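Local coordinates for KaiC domain-containing protein (Pyrococcus horikoshii, PDB 2ZTS), which is a KaiC-like P-loop protein that binds ADP and magnesium and probably ATP, its cellular role unknown, at residues Val12-Gly15 / Phe19-Leu22; Thr45-Phe50 / Gly62-Leu67; Ser146-Leu149 / Glu153-Lys156; Asp73-Met78 / Lys87-Gly92. All coordinates share one frame; numbering follows the deposited sequence.

In the fold
All four contacts belong to one KaiC-type P-loop domain, packed round a mixed sheet. Along the chain the order is contact 1, 2, 4, 3. Contact 2 sits near the middle, where helix 43-58 meets strand 62-66, and the other three each touch it. Contact 1 does so through Phe19 and Phe46; contact 4, its centre about 11 Å away, reaches it through Leu74 and Met78; contact 3, about 20 Å away between centres, meets it at Leu67. Contacts 1 and 3 lie about 31 Å apart between centres, on opposite sides of the chain's middle. Contacts 3 and 4 both reach the second subunit, whereas contacts 1 and 2 touch no other protein chain.

Contact 1: Val12-Gly15 / Phe19-Leu22; sequences VKSG and FDEL
Ser14 and Asp20 bring the two segments closest, their CA atoms 6.3 Å apart, where the loop after strand 11-12 doubles back on itself. Residues 12-15 form no helix, while 20-22 make a short 3-10 turn closed by Leu22 N to Phe19 O. Gly15 has a phi of 95°, a conformation in which a side chain would collide with the preceding carbonyl. The carboxylate of Asp20 does most of the work. Its OD1 takes two bonds from Ser14: the backbone N at 3.0 Å on the syn lone pair, and OG at 2.9 Å from above the carboxylate plane. With chi1 at 66°, OG is tucked between its own backbone N and carbonyl carbon, which lets N and OG converge on the one oxygen. OD2 receives Lys13 NZ at 2.7 Å on its anti lone pair; the lysine bends at chi2 and chi3 to curl round to this salt bridge. Ser14 OG also lies at the edge of the Phe19 ring, 3.6 Å from CD2. An asparagine at Asp20 would probably leave the Lys13 ammonium without its countercharge, facing an amide NH2 if the oxygen stays with Ser14. Outside the loop, Phe19 packs edge-to-face on Phe46 of helix 43-58 and rests on Val218 of strand 214-223, while Val12 pairs through its backbone with Phe27 of strand 27-28.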
loop_
_atom_site.group_PDB
_atom_site.type_symbol
_atom_site.label_atom_id
_atom_site.label_comp_id
_atom_site.label_asym_id
_atom_site.label_seq_id
_atom_site.Cartn_x
_atom_site.Cartn_y
_atom_site.Cartn_z
ATOM N N VAL C 12 40.230 -6.599 -3.463
ATOM C CA VAL C 12 39.941 -7.915 -3.967
ATOM C C VAL C 12 39.372 -7.724 -5.369
ATOM O O VAL C 12 38.338 -7.096 -5.529
ATOM C CB VAL C 12 39.006 -8.594 -2.968
ATOM C CG1 VAL C 12 38.531 -9.997 -3.452
ATOM C CG2 VAL C 12 39.703 -8.623 -1.599
ATOM N N LYS C 13 40.059 -8.244 -6.374
ATOM C CA LYS C 13 39.630 -8.146 -7.783
ATOM C C LYS C 13 38.363 -8.963 -8.025
ATOM O O LYS C 13 38.285 -10.110 -7.623
ATOM C CB LYS C 13 40.705 -8.652 -8.732
ATOM C CG LYS C 13 42.096 -7.922 -8.573
ATOM C CD LYS C 13 42.235 -6.719 -9.447
ATOM C CE LYS C 13 42.387 -7.005 -10.970
ATOM N NZ LYS C 13 41.595 -5.937 -11.831
ATOM N N SER C 14 37.393 -8.368 -8.695
ATOM C CA SER C 14 36.033 -8.888 -8.634
ATOM C C SER C 14 35.964 -10.133 -9.460
ATOM O O SER C 14 35.238 -11.025 -9.164
ATOM C CB SER C 14 35.018 -7.883 -9.185
ATOM O OG SER C 14 35.224 -7.681 -10.557
ATOM N N GLY C 15 36.741 -10.173 -10.510
ATOM C CA GLY C 15 36.608 -11.229 -11.484
ATOM C C GLY C 15 35.742 -10.880 -12.672
ATOM O O GLY C 15 35.580 -11.712 -13.560
ATOM N N PHE C 19 34.557 -4.133 -14.405
ATOM C CA PHE C 19 33.978 -3.764 -13.125
ATOM C C PHE C 19 34.924 -3.132 -12.130
ATOM O O PHE C 19 34.538 -2.215 -11.410
ATOM C CB PHE C 19 33.343 -5.005 -12.467
ATOM C CG PHE C 19 32.474 -4.674 -11.328
ATOM C CD1 PHE C 19 31.254 -4.021 -11.549
ATOM C CD2 PHE C 19 32.842 -4.995 -10.034
ATOM C CE1 PHE C 19 30.458 -3.669 -10.515
ATOM C CE2 PHE C 19 32.022 -4.684 -8.987
ATOM C CZ PHE C 19 30.816 -4.019 -9.219
ATOM N N ASP C 20 36.142 -3.648 -12.026
ATOM C CA ASP C 20 37.070 -3.156 -11.001
ATOM C C ASP C 20 37.330 -1.680 -11.161
ATOM O O ASP C 20 37.459 -0.982 -10.184
ATOM C CB ASP C 20 38.398 -3.925 -11.000
ATOM C CG ASP C 20 38.228 -5.361 -10.575
ATOM O OD1 ASP C 20 37.207 -5.683 -9.924
ATOM O OD2 ASP C 20 39.071 -6.243 -10.878
ATOM N N GLU C 21 37.376 -1.208 -12.394
ATOM C CA GLU C 21 37.555 0.228 -12.673
ATOM C C GLU C 21 36.475 1.134 -12.068
ATOM O O GLU C 21 36.671 2.327 -11.996
ATOM C CB GLU C 21 37.690 0.526 -14.209
ATOM C CG GLU C 21 36.874 -0.316 -15.181
ATOM C CD GLU C 21 37.667 -1.439 -15.928
ATOM O OE1 GLU C 21 37.761 -2.591 -15.400
ATOM O OE2 GLU C 21 38.137 -1.210 -17.072
ATOM N N LEU C 22 35.333 0.573 -11.668
ATOM C CA LEU C 22 34.260 1.338 -11.037
ATOM C C LEU C 22 34.486 1.512 -9.541
ATOM O O LEU C 22 33.843 2.354 -8.932
ATOM C CB LEU C 22 32.877 0.680 -11.304
ATOM C CG LEU C 22 32.534 0.348 -12.764
ATOM C CD1 LEU C 22 31.171 -0.209 -12.954
ATOM C CD2 LEU C 22 32.711 1.550 -13.628
#

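Contact 2: Thr45-Phe50 / Gly62-Leu67; sequences TFAAQF and GVFVTL. With ADP (adenosine-5'-diphosphate), chain H.
The helix of a P-loop NTPase core, running on from the Walker A loop, packs here against the next strand along the chain: Ala47 and Ala48 of helix 43-58 meet Phe64 of strand 62-66. Phe64 carries the strand's side alone. With CG anti to the backbone N (chi1 -166°), its ring reaches over to the helix, and CE1 does the touching. That atom lies 3.5 Å from Ala48 CA and 3.8 Å from Ala48 CB, with Ala47 CB slightly farther off at 4.0 Å. The backbone carbonyl carbon of Ala47 and the amide nitrogen of Ala48 sit at the ring's edge, so the phenyl points its rim into the helix backbone, a close approach that the small alanine side chains probably allow. The side-chain contacts are apolar and the site is buried. Val140 of strand 138-142 touches both Ala47 and Phe64, extending the packing to the next strand, and Leu74 and Met78 of helix 71-79 close in nearby. Less than a turn back, toward the nucleotide, Thr45 holds the alpha-phosphate of ADP: O1A accepts from Thr45 N at 2.9 Å, with an N-H...O angle of 158°, and from Thr45 OG1 at 2.8 Å.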
loop_
_atom_site.group_PDB
_atom_site.type_symbol
_atom_site.label_atom_id
_atom_site.label_comp_id
_atom_site.label_asym_id
_atom_site.label_seq_id
_atom_site.Cartn_x
_atom_site.Cartn_y
_atom_site.Cartn_z
ATOM N N THR C 45 25.037 -15.529 -11.176
ATOM C CA THR C 45 26.099 -15.502 -12.142
ATOM C C THR C 45 27.289 -14.650 -11.713
ATOM O O THR C 45 28.428 -15.098 -11.716
ATOM C CB THR C 45 25.511 -15.015 -13.484
ATOM O OG1 THR C 45 24.601 -16.029 -13.930
ATOM C CG2 THR C 45 26.548 -14.976 -14.584
ATOM N N PHE C 46 26.994 -13.422 -11.347
ATOM C CA PHE C 46 27.945 -12.444 -10.832
ATOM C C PHE C 46 28.645 -12.994 -9.550
ATOM O O PHE C 46 29.863 -12.982 -9.460
ATOM C CB PHE C 46 27.142 -11.207 -10.530
ATOM C CG PHE C 46 27.936 -10.034 -10.159
ATOM C CD1 PHE C 46 28.033 -8.974 -11.012
ATOM C CD2 PHE C 46 28.597 -9.993 -8.933
ATOM C CE1 PHE C 46 28.777 -7.876 -10.657
ATOM C CE2 PHE C 46 29.355 -8.880 -8.564
ATOM C CZ PHE C 46 29.441 -7.826 -9.402
ATOM N N ALA C 47 27.880 -13.549 -8.609
ATOM C CA ALA C 47 28.442 -14.200 -7.399
ATOM C C ALA C 47 29.317 -15.431 -7.690
ATOM O O ALA C 47 30.373 -15.624 -7.036
ATOM C CB ALA C 47 27.373 -14.581 -6.461
ATOM N N ALA C 48 28.943 -16.202 -8.705
ATOM C CA ALA C 48 29.684 -17.382 -9.067
ATOM C C ALA C 48 30.990 -16.976 -9.737
ATOM O O ALA C 48 32.027 -17.592 -9.482
ATOM C CB ALA C 48 28.895 -18.259 -9.937
ATOM N N GLN C 49 30.921 -15.954 -10.586
ATOM C CA GLN C 49 32.074 -15.453 -11.283
ATOM C C GLN C 49 33.132 -14.962 -10.294
ATOM O O GLN C 49 34.342 -15.228 -10.454
ATOM C CB GLN C 49 31.660 -14.326 -12.243
ATOM C CG GLN C 49 32.595 -14.104 -13.424
ATOM C CD GLN C 49 31.925 -13.306 -14.539
ATOM O OE1 GLN C 49 30.727 -13.450 -14.745
ATOM N NE2 GLN C 49 32.681 -12.431 -15.220
ATOM N N PHE C 50 32.669 -14.277 -9.249
ATOM C CA PHE C 50 33.525 -13.769 -8.190
ATOM C C PHE C 50 34.285 -14.919 -7.548
ATOM O O PHE C 50 35.475 -14.780 -7.301
ATOM C CB PHE C 50 32.672 -13.005 -7.154
ATOM C CG PHE C 50 33.369 -12.632 -5.842
ATOM C CD1 PHE C 50 34.318 -11.615 -5.788
ATOM C CD2 PHE C 50 32.941 -13.144 -4.657
ATOM C CE1 PHE C 50 34.872 -11.213 -4.596
ATOM C CE2 PHE C 50 33.504 -12.721 -3.427
ATOM C CZ PHE C 50 34.451 -11.758 -3.414
ATOM N N GLY C 62 37.673 -19.910 -2.390
ATOM C CA GLY C 62 36.339 -19.383 -2.180
ATOM C C GLY C 62 35.269 -20.378 -1.795
ATOM O O GLY C 62 35.284 -21.546 -2.190
ATOM N N VAL C 63 34.331 -19.918 -0.981
ATOM C CA VAL C 63 33.198 -20.711 -0.589
ATOM C C VAL C 63 31.895 -20.128 -1.197
ATOM O O VAL C 63 31.531 -19.015 -0.914
ATOM C CB VAL C 63 33.082 -20.810 0.923
ATOM C CG1 VAL C 63 31.879 -21.613 1.298
ATOM C CG2 VAL C 63 34.357 -21.422 1.537
ATOM N N PHE C 64 31.191 -20.916 -1.984
ATOM C CA PHE C 64 29.913 -20.534 -2.494
ATOM C C PHE C 64 28.870 -21.284 -1.726
ATOM O O PHE C 64 28.755 -22.515 -1.841
ATOM C CB PHE C 64 29.876 -20.824 -3.978
ATOM C CG PHE C 64 28.724 -20.183 -4.711
ATOM C CD1 PHE C 64 28.962 -19.190 -5.619
ATOM C CD2 PHE C 64 27.406 -20.643 -4.532
ATOM C CE1 PHE C 64 27.912 -18.572 -6.293
ATOM C CE2 PHE C 64 26.342 -20.047 -5.212
ATOM C CZ PHE C 64 26.609 -19.005 -6.120
ATOM N N VAL C 65 28.098 -20.559 -0.914
ATOM C CA VAL C 65 27.023 -21.174 -0.145
ATOM C C VAL C 65 25.764 -20.945 -0.957
ATOM O O VAL C 65 25.506 -19.808 -1.328
ATOM C CB VAL C 65 26.854 -20.502 1.179
ATOM C CG1 VAL C 65 25.710 -21.072 1.955
ATOM C CG2 VAL C 65 28.185 -20.488 1.980
ATOM N N THR C 66 24.983 -21.999 -1.229
ATOM C CA THR C 66 23.713 -21.859 -1.877
ATOM C C THR C 66 22.557 -22.632 -1.254
ATOM O O THR C 66 22.672 -23.795 -0.942
ATOM C CB THR C 66 23.866 -22.174 -3.399
ATOM O OG1 THR C 66 22.577 -22.232 -4.026
ATOM C CG2 THR C 66 24.558 -23.479 -3.678
ATOM N N LEU C 67 21.438 -21.946 -1.043
ATOM C CA LEU C 67 20.183 -22.590 -0.646
ATOM C C LEU C 67 19.123 -22.381 -1.735
ATOM O O LEU C 67 17.955 -22.722 -1.579
ATOM C CB LEU C 67 19.761 -21.999 0.733
ATOM C CG LEU C 67 19.992 -22.735 2.070
ATOM C CD1 LEU C 67 20.651 -24.113 2.014
ATOM C CD2 LEU C 67 20.684 -21.859 3.060
HETATM P PB ADP H . 19.312 -14.229 -10.781
HETATM O O1B ADP H . 19.431 -12.775 -10.611
HETATM O O2B ADP H . 17.854 -14.706 -10.787
HETATM O O3B ADP H . 20.145 -15.044 -9.729
HETATM P PA ADP H . 20.961 -15.492 -12.845
HETATM O O1A ADP H . 22.422 -15.195 -12.443
HETATM O O2A ADP H . 20.518 -16.895 -12.498
HETATM O O3A ADP H . 19.916 -14.381 -12.285
HETATM O "O5'" ADP H . 20.898 -15.155 -14.397
HETATM C "C5'" ADP H . 20.563 -16.102 -15.359
HETATM C "C4'" ADP H . 20.506 -15.481 -16.734
HETATM O "O4'" ADP H . 21.737 -15.413 -17.417
HETATM C "C3'" ADP H . 19.547 -16.264 -17.608
HETATM O "O3'" ADP H . 18.221 -15.882 -17.235
HETATM C "C2'" ADP H . 20.031 -15.907 -18.999
HETATM O "O2'" ADP H . 19.485 -14.719 -19.454
HETATM C "C1'" ADP H . 21.535 -15.671 -18.811
HETATM N N9 ADP H . 22.353 -16.854 -19.120
HETATM C C8 ADP H . 22.394 -18.049 -18.410
HETATM N N7 ADP H . 23.296 -18.870 -18.987
HETATM C C5 ADP H . 23.790 -18.234 -20.086
HETATM C C6 ADP H . 24.733 -18.594 -21.045
HETATM N N6 ADP H . 25.539 -19.649 -20.856
HETATM N N1 ADP H . 25.056 -17.675 -22.046
HETATM C C2 ADP H . 24.453 -16.429 -22.089
HETATM N N3 ADP H . 23.514 -16.064 -21.118
HETATM C C4 ADP H . 23.206 -16.957 -20.156
#

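Contact 3: Ser146-Leu149 / Glu153-Lys156; sequences SIAL and EERK
Ala148 and Leu149, on helix 144-149, close on Glu154 just beyond the bend that leads to helix 157-171. The snug part is the base of the glutamate. Ala148 and Glu154 come within 5.0 Å at their CA atoms, and Ala148 O lies 3.6 Å from Glu154 CA. The Ala148 methyl adds a looser touch, its CB standing 4.2 Å from Glu154 CG. Farther out, Leu149 starts off away from the other segment, but its branch swings back: CD2 comes 3.6 Å from Glu154 OE2. Glu154 is stretched straight, CG anti to the backbone N (chi1 177°) and the chain extended beyond it, and the two side chains run alongside each other, pointing the same way, with the CD2 methyl beside the carboxylate.

The loose side is that of Glu153, Arg155 and Lys156, all exposed to solvent. Glu154 itself is partly exposed, and its OE2 is taken up by Arg191 in a salt bridge and by Tyr192 OH in a hydrogen bond. Leu149 and Glu154 also pack on Phe197 and Arg158 of the second subunit. An alanine in place of Glu154 would probably leave Arg191 without this countercharge, deprive Tyr192 of its acceptor and uncover the flank of Leu149. Across the two segments the contact is purely van der Waals, even where a methyl meets a carboxylate oxygen; its polar strength comes from Arg191 and Tyr192, which probably hold the glutamate in its extended pose against the leucine.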
loop_
_atom_site.group_PDB
_atom_site.type_symbol
_atom_site.label_atom_id
_atom_site.label_comp_id
_atom_site.label_asym_id
_atom_site.label_seq_id
_atom_site.Cartn_x
_atom_site.Cartn_y
_atom_site.Cartn_z
ATOM N N SER C 146 16.441 -17.218 0.260
ATOM C CA SER C 146 16.445 -18.666 0.255
ATOM C C SER C 146 16.531 -19.172 1.706
ATOM O O SER C 146 15.884 -20.196 2.057
ATOM C CB SER C 146 17.572 -19.249 -0.620
ATOM O OG SER C 146 18.923 -19.066 -0.045
ATOM N N ILE C 147 17.278 -18.449 2.553
ATOM C CA ILE C 147 17.358 -18.762 3.967
ATOM C C ILE C 147 16.013 -18.451 4.638
ATOM O O ILE C 147 15.475 -19.235 5.388
ATOM C CB ILE C 147 18.475 -17.975 4.698
ATOM C CG1 ILE C 147 19.874 -18.301 4.146
ATOM C CG2 ILE C 147 18.375 -18.218 6.191
ATOM C CD1 ILE C 147 20.980 -17.370 4.715
ATOM N N ALA C 148 15.519 -17.258 4.424
ATOM C CA ALA C 148 14.335 -16.810 5.086
ATOM C C ALA C 148 13.150 -17.703 4.790
ATOM O O ALA C 148 12.369 -18.008 5.708
ATOM C CB ALA C 148 14.004 -15.320 4.687
ATOM N N LEU C 149 13.002 -18.099 3.527
ATOM C CA LEU C 149 11.856 -18.921 3.148
ATOM C C LEU C 149 11.902 -20.273 3.809
ATOM O O LEU C 149 10.877 -20.919 3.868
ATOM C CB LEU C 149 11.763 -19.110 1.639
ATOM C CG LEU C 149 11.463 -17.763 0.926
ATOM C CD1 LEU C 149 11.700 -17.904 -0.542
ATOM C CD2 LEU C 149 10.011 -17.302 1.241
ATOM N N GLU C 153 9.504 -19.188 10.775
ATOM C CA GLU C 153 8.848 -17.909 10.650
ATOM C C GLU C 153 9.764 -17.001 9.798
ATOM O O GLU C 153 10.880 -16.682 10.203
ATOM C CB GLU C 153 8.593 -17.329 12.059
ATOM C CG GLU C 153 7.266 -17.745 12.723
ATOM C CD GLU C 153 7.183 -17.314 14.213
ATOM O OE1 GLU C 153 7.148 -16.082 14.515
ATOM O OE2 GLU C 153 7.169 -18.223 15.098
ATOM N N GLU C 154 9.290 -16.647 8.607
ATOM C CA GLU C 154 10.054 -15.933 7.617
ATOM C C GLU C 154 10.582 -14.618 8.161
ATOM O O GLU C 154 11.737 -14.290 7.959
ATOM C CB GLU C 154 9.196 -15.689 6.327
ATOM C CG GLU C 154 9.913 -14.871 5.260
ATOM C CD GLU C 154 9.155 -14.767 3.941
ATOM O OE1 GLU C 154 8.060 -15.332 3.861
ATOM O OE2 GLU C 154 9.650 -14.125 2.972
ATOM N N ARG C 155 9.773 -13.894 8.925
ATOM C CA ARG C 155 10.261 -12.676 9.565
ATOM C C ARG C 155 11.435 -12.801 10.592
ATOM O O ARG C 155 12.005 -11.812 10.924
ATOM C CB ARG C 155 9.130 -11.931 10.222
ATOM C CG ARG C 155 8.612 -12.541 11.547
ATOM C CD ARG C 155 7.226 -11.937 11.935
ATOM N NE ARG C 155 6.987 -11.965 13.378
ATOM C CZ ARG C 155 6.816 -10.897 14.198
ATOM N NH1 ARG C 155 6.856 -9.627 13.754
ATOM N NH2 ARG C 155 6.594 -11.127 15.501
ATOM N N LYS C 156 11.783 -13.989 11.052
ATOM C CA LYS C 156 12.971 -14.182 11.894
ATOM C C LYS C 156 14.275 -14.039 11.122
ATOM O O LYS C 156 15.338 -14.166 11.671
ATOM C CB LYS C 156 12.960 -15.549 12.605
ATOM C CG LYS C 156 11.641 -15.914 13.384
ATOM C CD LYS C 156 11.385 -15.051 14.626
ATOM C CE LYS C 156 11.469 -15.829 15.919
ATOM N NZ LYS C 156 12.154 -14.949 16.988
#

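Contact 4: Asp73-Met78 / Lys87-Gly92; sequences DLRREM and KYEKEG
Arg75 and Glu89 reach for each other between helices 71-79 and 85-90, each with CG anti to its own carbonyl carbon (chi1 -63° and -75°). From there both chains run out extended, which lets them bridge backbones whose closest CA atoms, those of Arg75 and Lys87, are still 10.2 Å apart. The arginine presents its side rather than its end: NE gives its hydrogen to Glu89 OE2 at 2.7 Å, and NH2 gives one to Glu89 OE1, also at 2.7 Å. Each oxygen accepts on its syn lone pair, and the guanidinium and carboxylate planes are only 16° apart. This is a bidentate, nearly coplanar salt bridge, with each acceptor close to the plane of the guanidinium.

Arg75 and Glu89 both touch Ile96 of strand 94-97, the outermost strand of the sheet within this chain. A second salt bridge lies within 87-92, from the helix to the residue just after it: Lys87 NZ meets Glu91 OE2 at a distance so short that its exact value is doubtful. That helix ends in a Schellman motif, Gly92 taking a positive phi and its N bonding back to Glu89 O. On another side of helix 71-79, Asp73, Arg76 and Glu77 make salt bridges to Arg200, Glu225 and Arg224 of the second subunit. The paired geometry of Arg75 and Glu89 fixes the rotation of both flat groups, and at this partly exposed site their opposite charges probably favour the ionised form of each.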
loop_
_atom_site.group_PDB
_atom_site.type_symbol
_atom_site.label_atom_id
_atom_site.label_comp_id
_atom_site.label_asym_id
_atom_site.label_seq_id
_atom_site.Cartn_x
_atom_site.Cartn_y
_atom_site.Cartn_z
ATOM N N ASP C 73 23.650 -28.630 -9.551
ATOM C CA ASP C 73 22.931 -27.716 -10.423
ATOM C C ASP C 73 23.845 -26.566 -10.745
ATOM O O ASP C 73 23.897 -26.101 -11.866
ATOM C CB ASP C 73 21.678 -27.145 -9.747
ATOM C CG ASP C 73 20.634 -28.198 -9.445
ATOM O OD1 ASP C 73 20.503 -29.155 -10.232
ATOM O OD2 ASP C 73 19.854 -28.114 -8.441
ATOM N N LEU C 74 24.536 -26.070 -9.737
ATOM C CA LEU C 74 25.415 -24.921 -9.930
ATOM C C LEU C 74 26.619 -25.312 -10.822
ATOM O O LEU C 74 26.954 -24.572 -11.724
ATOM C CB LEU C 74 25.827 -24.342 -8.584
ATOM C CG LEU C 74 26.843 -23.204 -8.456
ATOM C CD1 LEU C 74 26.335 -21.845 -8.937
ATOM C CD2 LEU C 74 27.185 -23.145 -7.001
ATOM N N ARG C 75 27.205 -26.484 -10.621
ATOM C CA ARG C 75 28.306 -26.916 -11.482
ATOM C C ARG C 75 27.854 -27.025 -12.936
ATOM O O ARG C 75 28.515 -26.511 -13.829
ATOM C CB ARG C 75 28.876 -28.260 -11.066
ATOM C CG ARG C 75 29.502 -28.295 -9.663
ATOM C CD ARG C 75 30.092 -29.685 -9.220
ATOM N NE ARG C 75 30.345 -29.656 -7.782
ATOM C CZ ARG C 75 29.691 -30.332 -6.853
ATOM N NH1 ARG C 75 28.683 -31.138 -7.154
ATOM N NH2 ARG C 75 29.984 -30.113 -5.576
ATOM N N ARG C 76 26.715 -27.672 -13.157
ATOM C CA ARG C 76 26.153 -27.822 -14.518
ATOM C C ARG C 76 25.858 -26.441 -15.132
ATOM O O ARG C 76 26.162 -26.190 -16.297
ATOM C CB ARG C 76 24.866 -28.705 -14.498
ATOM C CG ARG C 76 24.022 -28.725 -15.796
ATOM C CD ARG C 76 22.588 -29.331 -15.673
ATOM N NE ARG C 76 21.784 -28.948 -16.856
ATOM C CZ ARG C 76 20.662 -29.548 -17.289
ATOM N NH1 ARG C 76 20.141 -30.584 -16.660
ATOM N NH2 ARG C 76 20.067 -29.102 -18.399
ATOM N N GLU C 77 25.286 -25.536 -14.339
ATOM C CA GLU C 77 24.859 -24.264 -14.876
ATOM C C GLU C 77 26.070 -23.423 -15.254
ATOM O O GLU C 77 26.085 -22.796 -16.311
ATOM C CB GLU C 77 23.911 -23.547 -13.909
ATOM C CG GLU C 77 22.422 -23.794 -14.237
ATOM C CD GLU C 77 21.535 -23.902 -13.008
ATOM O OE1 GLU C 77 21.624 -22.995 -12.145
ATOM O OE2 GLU C 77 20.769 -24.910 -12.902
HETATM N N MSE C 78 27.118 -23.481 -14.431
HETATM C CA MSE C 78 28.263 -22.630 -14.605
HETATM C C MSE C 78 29.195 -23.230 -15.658
HETATM O O MSE C 78 30.028 -22.505 -16.253
HETATM C CB MSE C 78 28.965 -22.397 -13.269
HETATM C CG MSE C 78 28.138 -21.599 -12.209
HETATM SE SE MSE C 78 27.450 -19.902 -12.968
HETATM C CE MSE C 78 25.671 -19.808 -12.011
ATOM N N LYS C 87 36.808 -28.976 -10.920
ATOM C CA LYS C 87 38.267 -28.980 -11.003
ATOM C C LYS C 87 38.863 -28.271 -9.781
ATOM O O LYS C 87 39.767 -28.796 -9.126
ATOM C CB LYS C 87 38.716 -28.327 -12.308
ATOM C CG LYS C 87 40.243 -28.262 -12.494
ATOM C CD LYS C 87 40.623 -27.279 -13.596
ATOM C CE LYS C 87 42.135 -27.241 -13.825
ATOM N NZ LYS C 87 42.861 -26.764 -12.591
ATOM N N TYR C 88 38.333 -27.092 -9.427
ATOM C CA TYR C 88 38.897 -26.329 -8.297
ATOM C C TYR C 88 38.474 -26.867 -6.947
ATOM O O TYR C 88 39.214 -26.736 -5.983
ATOM C CB TYR C 88 38.655 -24.807 -8.471
ATOM C CG TYR C 88 39.435 -24.269 -9.648
ATOM C CD1 TYR C 88 40.767 -23.904 -9.518
ATOM C CD2 TYR C 88 38.866 -24.215 -10.898
ATOM C CE1 TYR C 88 41.492 -23.487 -10.604
ATOM C CE2 TYR C 88 39.554 -23.766 -11.977
ATOM C CZ TYR C 88 40.880 -23.412 -11.833
ATOM O OH TYR C 88 41.568 -22.947 -12.948
ATOM N N GLU C 89 37.327 -27.539 -6.886
ATOM C CA GLU C 89 36.912 -28.278 -5.711
ATOM C C GLU C 89 37.894 -29.402 -5.361
ATOM O O GLU C 89 38.229 -29.575 -4.188
ATOM C CB GLU C 89 35.504 -28.860 -5.913
ATOM C CG GLU C 89 34.377 -27.823 -5.799
ATOM C CD GLU C 89 33.025 -28.395 -6.187
ATOM O OE1 GLU C 89 32.298 -28.843 -5.301
ATOM O OE2 GLU C 89 32.723 -28.475 -7.378
ATOM N N LYS C 90 38.345 -30.165 -6.365
ATOM C CA LYS C 90 39.274 -31.287 -6.121
ATOM C C LYS C 90 40.606 -30.710 -5.662
ATOM O O LYS C 90 41.210 -31.230 -4.715
ATOM C CB LYS C 90 39.458 -32.182 -7.352
ATOM C CG LYS C 90 38.181 -32.543 -8.105
ATOM C CD LYS C 90 38.126 -34.001 -8.546
ATOM C CE LYS C 90 39.131 -34.316 -9.654
ATOM N NZ LYS C 90 40.000 -35.509 -9.279
ATOM N N GLU C 91 41.012 -29.582 -6.261
ATOM C CA GLU C 91 42.199 -28.840 -5.784
ATOM C C GLU C 91 42.009 -28.117 -4.435
ATOM O O GLU C 91 42.914 -27.423 -3.997
ATOM C CB GLU C 91 42.674 -27.809 -6.830
ATOM C CG GLU C 91 43.298 -28.416 -8.076
ATOM C CD GLU C 91 43.467 -27.443 -9.249
ATOM O OE1 GLU C 91 43.751 -26.243 -9.021
ATOM O OE2 GLU C 91 43.334 -27.905 -10.416
ATOM N N GLY C 92 40.861 -28.254 -3.770
ATOM C CA GLY C 92 40.587 -27.483 -2.540
ATOM C C GLY C 92 40.517 -25.925 -2.590
ATOM O O GLY C 92 40.538 -25.277 -1.541
#